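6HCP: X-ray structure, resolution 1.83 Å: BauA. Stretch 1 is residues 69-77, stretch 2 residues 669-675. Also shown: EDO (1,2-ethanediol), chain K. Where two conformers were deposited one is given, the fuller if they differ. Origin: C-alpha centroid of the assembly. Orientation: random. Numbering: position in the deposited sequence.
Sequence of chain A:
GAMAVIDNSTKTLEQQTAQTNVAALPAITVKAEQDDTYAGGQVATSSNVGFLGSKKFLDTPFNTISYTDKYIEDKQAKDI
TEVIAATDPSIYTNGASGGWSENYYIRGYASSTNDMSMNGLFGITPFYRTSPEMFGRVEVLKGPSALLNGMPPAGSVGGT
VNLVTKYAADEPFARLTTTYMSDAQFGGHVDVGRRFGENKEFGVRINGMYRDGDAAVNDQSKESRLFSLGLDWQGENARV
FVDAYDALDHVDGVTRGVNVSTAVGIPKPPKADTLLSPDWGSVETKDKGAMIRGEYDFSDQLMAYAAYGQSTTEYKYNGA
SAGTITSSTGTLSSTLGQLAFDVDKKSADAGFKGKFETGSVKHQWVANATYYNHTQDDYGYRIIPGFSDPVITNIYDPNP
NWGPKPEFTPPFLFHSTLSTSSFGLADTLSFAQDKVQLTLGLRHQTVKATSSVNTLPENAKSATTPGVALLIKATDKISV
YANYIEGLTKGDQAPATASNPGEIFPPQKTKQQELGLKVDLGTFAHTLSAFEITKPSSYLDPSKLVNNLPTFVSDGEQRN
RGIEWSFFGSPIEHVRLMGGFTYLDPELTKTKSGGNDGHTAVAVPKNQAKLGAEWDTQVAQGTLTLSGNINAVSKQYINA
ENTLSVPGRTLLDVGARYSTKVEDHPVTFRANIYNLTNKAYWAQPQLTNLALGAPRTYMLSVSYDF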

ATOM      1  N   ASP A  69      18.505   9.073 -22.958  1.00 28.46           N
ATOM      2  CA  ASP A  69      17.680   7.911 -23.117  1.00 29.70           C
ATOM      3  C   ASP A  69      17.828   6.972 -21.905  1.00 27.46           C
ATOM      4  O   ASP A  69      16.894   6.261 -21.598  1.00 28.22           O
ATOM      5  N   LYS A  70      18.980   6.984 -21.233  1.00 27.62           N
ATOM      6  CA  LYS A  70      19.156   6.173 -20.017  1.00 31.42           C
ATOM      7  C   LYS A  70      18.179   6.664 -18.930  1.00 30.08           C
ATOM      8  O   LYS A  70      17.498   5.869 -18.278  1.00 27.85           O
ATOM      9  N   TYR A  71      18.059   7.990 -18.774  1.00 28.82           N
ATOM     10  CA  TYR A  71      17.083   8.570 -17.819  1.00 29.45           C
ATOM     11  C   TYR A  71      15.653   8.178 -18.191  1.00 24.50           C
ATOM     12  O   TYR A  71      14.875   7.733 -17.353  1.00 27.08           O
ATOM     13  N   ILE A  72      15.338   8.237 -19.486  1.00 27.27           N
ATOM     14  CA  ILE A  72      14.033   7.905 -19.956  1.00 26.64           C
ATOM     15  C   ILE A  72      13.686   6.461 -19.555  1.00 29.72           C
ATOM     16  O   ILE A  72      12.554   6.177 -19.122  1.00 26.42           O
ATOM     17  N   GLU A  73      14.611   5.523 -19.797  0.50 27.95           N
ATOM     18  CA  GLU A  73      14.327   4.121 -19.475  0.50 26.69           C
ATOM     19  C   GLU A  73      14.288   3.954 -17.945  0.50 24.70           C
ATOM     20  O   GLU A  73      13.505   3.157 -17.434  0.50 27.20           O
ATOM     21  N   ASP A  74      15.122   4.706 -17.222  1.00 25.67           N
ATOM     22  CA  ASP A  74      15.157   4.602 -15.756  1.00 28.69           C
ATOM     23  C   ASP A  74      13.821   5.034 -15.127  1.00 33.65           C
ATOM     24  O   ASP A  74      13.398   4.469 -14.113  1.00 29.60           O
ATOM     25  N   LYS A  75      13.140   6.017 -15.728  1.00 28.34           N
ATOM     26  CA  LYS A  75      11.822   6.454 -15.241  1.00 25.11           C
ATOM     27  C   LYS A  75      10.698   5.545 -15.754  1.00 27.33           C
ATOM     28  O   LYS A  75       9.535   5.667 -15.319  1.00 26.68           O
ATOM     29  N   GLN A  76      11.002   4.701 -16.749  1.00 25.52           N
ATOM     30  CA  GLN A  76       9.959   3.983 -17.524  1.00 29.30           C
ATOM     31  C   GLN A  76       8.932   5.001 -18.062  1.00 26.21           C
ATOM     32  O   GLN A  76       7.714   4.766 -18.055  1.00 26.11           O
ATOM     33  N   ALA A  77       9.440   6.123 -18.573  1.00 25.59           N
ATOM     34  CA  ALA A  77       8.615   7.226 -19.037  1.00 28.12           C
ATOM     35  C   ALA A  77       7.785   6.791 -20.248  1.00 27.76           C
ATOM     36  O   ALA A  77       8.306   6.242 -21.235  1.00 28.74           O
ATOM     37  N   PHE A 669      16.607  -4.965 -14.627  1.00 30.85           N
ATOM     38  CA  PHE A 669      15.271  -5.042 -14.048  1.00 32.00           C
ATOM     39  C   PHE A 669      14.927  -3.685 -13.421  1.00 29.85           C
ATOM     40  O   PHE A 669      15.765  -3.095 -12.752  1.00 28.99           O
ATOM     41  N   ARG A 670      13.695  -3.215 -13.646  1.00 31.40           N
ATOM     42  CA  ARG A 670      13.247  -1.934 -13.115  1.00 29.87           C
ATOM     43  C   ARG A 670      11.847  -2.102 -12.531  1.00 25.19           C
ATOM     44  O   ARG A 670      10.966  -2.749 -13.120  1.00 29.65           O
ATOM     45  N   ALA A 671      11.650  -1.464 -11.379  1.00 27.47           N
ATOM     46  CA  ALA A 671      10.384  -1.420 -10.704  1.00 28.78           C
ATOM     47  C   ALA A 671      10.181   0.014 -10.217  1.00 27.04           C
ATOM     48  O   ALA A 671      11.076   0.561  -9.596  1.00 28.08           O
ATOM     49  N   ASN A 672       8.976   0.556 -10.455  1.00 26.62           N
ATOM     50  CA  ASN A 672       8.644   1.929 -10.057  1.00 30.53           C
ATOM     51  C   ASN A 672       7.195   1.974  -9.564  1.00 25.23           C
ATOM     52  O   ASN A 672       6.327   1.310 -10.122  1.00 29.65           O
ATOM     53  N   ILE A 673       6.983   2.733  -8.484  1.00 27.33           N
ATOM     54  CA  ILE A 673       5.669   3.108  -8.035  1.00 26.53           C
ATOM     55  C   ILE A 673       5.608   4.634  -8.056  1.00 25.93           C
ATOM     56  O   ILE A 673       6.380   5.285  -7.381  1.00 28.18           O
ATOM     57  N   TYR A 674       4.637   5.166  -8.803  1.00 26.75           N
ATOM     58  CA  TYR A 674       4.370   6.595  -8.845  1.00 26.80           C
ATOM     59  C   TYR A 674       3.130   6.896  -7.994  1.00 21.52           C
ATOM     60  O   TYR A 674       2.164   6.135  -8.030  1.00 25.10           O
ATOM     61  N   ASN A 675       3.086   8.092  -7.414  1.00 23.05           N
ATOM     62  CA  ASN A 675       2.051   8.496  -6.474  1.00 25.55           C
ATOM     63  C   ASN A 675       1.840   7.361  -5.452  1.00 23.13           C
ATOM     64  O   ASN A 675       0.753   6.812  -5.307  1.00 23.52           O
TER

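Charge dominates one end of this contact. From the strand, Arg670 points toward the helix with chi1 m and then t, t, an extended form long enough to bring its guanidinium to Asp74. There NH2 and NE of Arg670 both donate to OD1 of Asp74, at 2.9 and 3.1 Å, a salt bridge reached at the guanidinium edge. Asp74 (chi1 m) has its CA-to-CB bond directed away, yet its carboxylate swings back; one helical turn earlier, Lys70 (t, p, t, p) places NZ 2.8 Å from OD2 of Asp74. A single carboxylate thus pairs with two cations whose nitrogens, Lys70 NZ and Arg670 NH2, lie 4.4 Å apart. The backbone O of Glu73 lies over one guanidinium face.

Neutral hydrogen bonds take over where the helix ends. Gln76 leaves helical geometry with positive phi in a Schellman motif and points toward the strand; its m, t side chain donates from NE2 to OD1 of Asn672 (m) at 2.8 Å, amide to amide. Tyr674 (m), also directed inward, has the reach to donate from OH to the backbone O of Lys75 at 2.7 Å.

Small molecules complete the network. Water 1 accepts from Lys75 NZ (2.7 Å) and donates to Tyr674 OH (3.1 Å). Ethanediol, probably from the crystallisation liquor, bridges Asp74 O through O1 (2.7 Å) and Asn672 ND2 through O2 (3.1 Å).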

ATOM      1  CB  ASP A  69      17.934   7.197 -24.449  1.00 32.32           C
ATOM      2  CG  ASP A  69      19.378   6.801 -24.749  1.00 34.34           C
ATOM      3  OD1 ASP A  69      20.312   7.357 -24.147  1.00 39.60           O
ATOM      4  OD2 ASP A  69      19.542   5.919 -25.578  1.00 53.12           O
ATOM      5  CB  LYS A  70      20.613   6.211 -19.540  1.00 32.01           C
ATOM      6  CG  LYS A  70      20.897   5.466 -18.224  1.00 35.26           C
ATOM      7  CD  LYS A  70      20.356   4.044 -18.203  1.00 40.31           C
ATOM      8  CE  LYS A  70      21.006   3.132 -17.175  1.00 44.70           C
ATOM      9  NZ  LYS A  70      20.888   3.669 -15.796  1.00 43.59           N
ATOM     10  CB  TYR A  71      17.219  10.090 -17.735  1.00 29.40           C
ATOM     11  CG  TYR A  71      16.322  10.730 -16.708  1.00 29.88           C
ATOM     12  CD1 TYR A  71      16.490  10.477 -15.357  1.00 29.18           C
ATOM     13  CD2 TYR A  71      15.266  11.540 -17.091  1.00 30.21           C
ATOM     14  CE1 TYR A  71      15.699  11.097 -14.404  1.00 28.07           C
ATOM     15  CE2 TYR A  71      14.469  12.171 -16.154  1.00 28.31           C
ATOM     16  CZ  TYR A  71      14.684  11.949 -14.803  1.00 30.02           C
ATOM     17  OH  TYR A  71      13.884  12.555 -13.870  1.00 29.93           O
ATOM     18  CB  ILE A  72      13.927   8.146 -21.470  1.00 26.28           C
ATOM     19  CG1 ILE A  72      14.125   9.629 -21.816  1.00 32.04           C
ATOM     20  CG2 ILE A  72      12.623   7.614 -22.009  1.00 29.97           C
ATOM     21  CD1 ILE A  72      14.282   9.871 -23.294  1.00 32.15           C
ATOM     22  CB  GLU A  73      15.343   3.174 -20.120  0.50 31.18           C
ATOM     23  CG  GLU A  73      15.192   3.025 -21.632  0.50 30.94           C
ATOM     24  CD  GLU A  73      13.991   2.265 -22.181  0.50 39.30           C
ATOM     25  OE1 GLU A  73      13.655   2.526 -23.373  0.50 38.44           O
ATOM     26  OE2 GLU A  73      13.411   1.386 -21.457  0.50 27.31           O
ATOM     27  CB  ASP A  74      16.320   5.386 -15.168  1.00 28.56           C
ATOM     28  CG  ASP A  74      17.669   4.697 -15.354  1.00 34.14           C
ATOM     29  OD1 ASP A  74      17.677   3.489 -15.684  1.00 37.65           O
ATOM     30  OD2 ASP A  74      18.691   5.379 -15.192  1.00 33.93           O
ATOM     31  CB  LYS A  75      11.566   7.908 -15.680  1.00 27.21           C
ATOM     32  CG  LYS A  75      12.574   8.921 -15.176  1.00 25.40           C
ATOM     33  CD  LYS A  75      12.668   9.023 -13.651  1.00 32.75           C
ATOM     34  CE  LYS A  75      11.410   9.626 -13.059  1.00 36.16           C
ATOM     35  NZ  LYS A  75      11.470   9.778 -11.585  1.00 35.90           N
ATOM     36  CB  GLN A  76       9.289   2.878 -16.685  1.00 29.30           C
ATOM     37  CG  GLN A  76      10.275   1.923 -16.007  1.00 28.04           C
ATOM     38  CD  GLN A  76       9.616   0.655 -15.493  1.00 27.19           C
ATOM     39  OE1 GLN A  76       8.921  -0.043 -16.214  1.00 29.75           O
ATOM     40  NE2 GLN A  76       9.701   0.437 -14.193  1.00 28.77           N
ATOM     41  CB  ALA A  77       9.496   8.412 -19.362  1.00 28.85           C
ATOM     42  CB  PHE A 669      15.215  -6.100 -12.946  1.00 31.59           C
ATOM     43  CG  PHE A 669      15.600  -7.493 -13.384  1.00 33.08           C
ATOM     44  CD1 PHE A 669      16.933  -7.880 -13.423  1.00 40.03           C
ATOM     45  CD2 PHE A 669      14.642  -8.391 -13.807  1.00 36.17           C
ATOM     46  CE1 PHE A 669      17.292  -9.142 -13.876  1.00 42.21           C
ATOM     47  CE2 PHE A 669      15.000  -9.662 -14.233  1.00 40.79           C
ATOM     48  CZ  PHE A 669      16.325 -10.028 -14.285  1.00 40.46           C
ATOM     49  CB  ARG A 670      13.225  -0.849 -14.198  1.00 29.56           C
ATOM     50  CG  ARG A 670      14.593  -0.441 -14.713  1.00 29.05           C
ATOM     51  CD  ARG A 670      14.524   0.532 -15.887  1.00 31.94           C
ATOM     52  NE  ARG A 670      15.836   1.046 -16.238  1.00 32.30           N
ATOM     53  CZ  ARG A 670      16.507   0.704 -17.330  1.00 35.17           C
ATOM     54  NH1 ARG A 670      16.108  -0.313 -18.076  1.00 34.91           N
ATOM     55  NH2 ARG A 670      17.575   1.396 -17.668  1.00 35.11           N
ATOM     56  CB  ALA A 671      10.348  -2.395  -9.544  1.00 33.98           C
ATOM     57  CB  ASN A 672       8.784   2.933 -11.205  1.00 28.56           C
ATOM     58  CG  ASN A 672      10.210   3.124 -11.642  1.00 32.29           C
ATOM     59  OD1 ASN A 672      10.738   2.292 -12.393  1.00 34.35           O
ATOM     60  ND2 ASN A 672      10.886   4.021 -10.946  1.00 31.31           N
ATOM     61  CB  ILE A 673       5.343   2.576  -6.617  1.00 28.83           C
ATOM     62  CG1 ILE A 673       5.613   1.073  -6.490  1.00 36.64           C
ATOM     63  CG2 ILE A 673       3.902   2.920  -6.258  1.00 27.45           C
ATOM     64  CD1 ILE A 673       5.397   0.532  -5.090  1.00 38.71           C
ATOM     65  CB  TYR A 674       4.213   7.016 -10.313  1.00 26.38           C
ATOM     66  CG  TYR A 674       5.510   7.000 -11.083  1.00 27.48           C
ATOM     67  CD1 TYR A 674       6.445   8.005 -10.915  1.00 28.04           C
ATOM     68  CD2 TYR A 674       5.856   5.928 -11.891  1.00 29.82           C
ATOM     69  CE1 TYR A 674       7.695   7.938 -11.504  1.00 30.65           C
ATOM     70  CE2 TYR A 674       7.082   5.873 -12.536  1.00 26.53           C
ATOM     71  CZ  TYR A 674       8.014   6.873 -12.331  1.00 30.55           C
ATOM     72  OH  TYR A 674       9.228   6.863 -12.955  1.00 31.32           O
ATOM     73  CB  ASN A 675       0.752   8.896  -7.173  1.00 23.37           C
ATOM     74  CG  ASN A 675      -0.226   9.541  -6.218  1.00 23.79           C
ATOM     75  OD1 ASN A 675       0.127   9.809  -5.069  1.00 24.06           O
ATOM     76  ND2 ASN A 675      -1.452   9.779  -6.669  1.00 21.83           N
TER
HETATM   77  C1  EDO K 808      13.973   2.077 -11.978  1.00 37.67           C
HETATM   78  O1  EDO K 808      14.951   2.651 -12.920  1.00 39.75           O
HETATM   79  C2  EDO K 808      14.235   2.704 -10.595  1.00 46.61           C
HETATM   80  O2  EDO K 808      13.953   4.120 -10.617  1.00 51.22           O
HETATM   81  O   HOH W   1      11.576   7.123 -10.930  1.00 44.88           O